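PDB 3E05: precorrin-6Y C5,15-methyltransferase (Decarboxylating) from Geobacter metallireducens, which methylates precorrin-6Y at C5 and C15 with S-adenosylmethionine and decarboxylates it on the way to adenosylcobalamin, this chain being the C-terminal domain of the enzyme. Local coordinates for the interface of chains A and B. Numbering follows the deposited sequence. Chains: chain A/B, Precorrin-6Y C5,15-methyltransferase (Decarboxylating).

The interface of chains A and B. Residues chain A 9, 30, 33, 61; chain B 9, 30, 33, 61.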
# COMPACT_ATOMS: atom_id res chain seq x y z
N ILE A 9 -19.06 16.28 -1.60
CA ILE A 9 -18.50 15.00 -1.21
C ILE A 9 -17.38 15.32 -0.24
O ILE A 9 -16.85 16.44 -0.25
CB ILE A 9 -17.94 14.12 -2.41
CG1 ILE A 9 -16.72 14.76 -3.10
CG2 ILE A 9 -19.04 13.74 -3.43
CD1 ILE A 9 -16.08 13.91 -4.24
N ALA A 30 -15.09 8.38 -1.80
CA ALA A 30 -14.79 9.21 -2.95
C ALA A 30 -14.38 8.38 -4.18
O ALA A 30 -14.89 8.61 -5.27
CB ALA A 30 -13.71 10.21 -2.61
N LEU A 33 -17.50 6.44 -5.42
CA LEU A 33 -18.37 7.36 -6.17
C LEU A 33 -17.86 7.58 -7.59
O LEU A 33 -18.63 7.52 -8.55
CB LEU A 33 -18.51 8.69 -5.43
CG LEU A 33 -19.31 8.56 -4.12
CD1 LEU A 33 -19.12 9.82 -3.22
CD2 LEU A 33 -20.79 8.22 -4.37
N LEU A 61 -24.36 14.28 -5.85
CA LEU A 61 -23.84 14.20 -7.23
C LEU A 61 -24.96 14.11 -8.28
O LEU A 61 -24.81 14.61 -9.39
CB LEU A 61 -22.88 13.02 -7.37
CG LEU A 61 -21.64 13.03 -6.47
CD1 LEU A 61 -20.81 11.76 -6.59
CD2 LEU A 61 -20.78 14.21 -6.78
N ILE B 9 -17.82 12.98 -11.70
CA ILE B 9 -16.44 12.66 -11.33
C ILE B 9 -16.14 11.22 -11.78
O ILE B 9 -17.05 10.40 -11.99
CB ILE B 9 -16.13 12.85 -9.80
CG1 ILE B 9 -16.86 11.82 -8.93
CG2 ILE B 9 -16.37 14.32 -9.34
CD1 ILE B 9 -16.42 11.79 -7.48
N ALA B 30 -10.34 11.91 -7.18
CA ALA B 30 -11.57 11.81 -6.37
C ALA B 30 -11.28 12.10 -4.90
O ALA B 30 -11.97 12.92 -4.29
CB ALA B 30 -12.21 10.45 -6.53
N LEU B 33 -10.54 15.87 -4.45
CA LEU B 33 -11.80 16.64 -4.49
C LEU B 33 -12.60 16.51 -3.20
O LEU B 33 -13.11 17.49 -2.70
CB LEU B 33 -12.63 16.20 -5.69
CG LEU B 33 -12.03 16.62 -7.04
CD1 LEU B 33 -12.65 15.80 -8.13
CD2 LEU B 33 -12.14 18.12 -7.29
N LEU B 61 -18.66 19.66 -9.88
CA LEU B 61 -19.16 19.65 -8.50
C LEU B 61 -19.61 21.03 -8.03
O LEU B 61 -20.38 21.14 -7.07
CB LEU B 61 -18.09 19.14 -7.54
CG LEU B 61 -17.53 17.72 -7.66
CD1 LEU B 61 -16.34 17.52 -6.71
CD2 LEU B 61 -18.57 16.73 -7.34
O HOH W 1 -15.68 17.97 -2.24
O HOH W 2 -19.18 9.49 -10.49
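A:Ile9 and B:Ile9 meet tip to tip near the two-fold axis between two copies of this C-terminal domain, an S-adenosylmethionine-dependent methyltransferase domain with the Rossmann-like fold of that family. Their CD1 methyls lie 3.9 Å apart. In A:Ile9 CG1 sits between the backbone N and the carbonyl carbon (chi1 66°), and the extended outer bond (chi2 177°) then carries the terminal methyl toward the partner chain; B:Ile9 takes nearly the same shape. Each CD1 also comes near helix 26-35 of the other chain, that of B:Ile9 lying 4.3 Å from CB of A:Leu33.

On one flank the two leucines that end helices 53-61 cross obliquely through one delta branch each. CD2 of A:Leu61 is 3.4 Å from CD2 of B:Leu61, tighter than an ordinary methyl contact. On the other flank the 26-35 helices come together at their alanines: CB of B:Ala30 packs 3.5 Å from the carbonyl O of A:Ala30, and CB of A:Ala30 makes the reciprocal approach. The small side chain probably allows this close approach of the two helices.

Two waters link the chains through backbone carbonyls. One molecule lies 2.8 Å from O of A:Ile9 and also contacts the carbonyl O of B:Leu33; its symmetry twin lies 2.8 Å from both O of A:Leu33 and O of B:Ile9. Each water thus joins the N-terminal loop of one chain to helix 26-35 of the other. The deposited assembly is a tetramer, and this pairing may persist in solution.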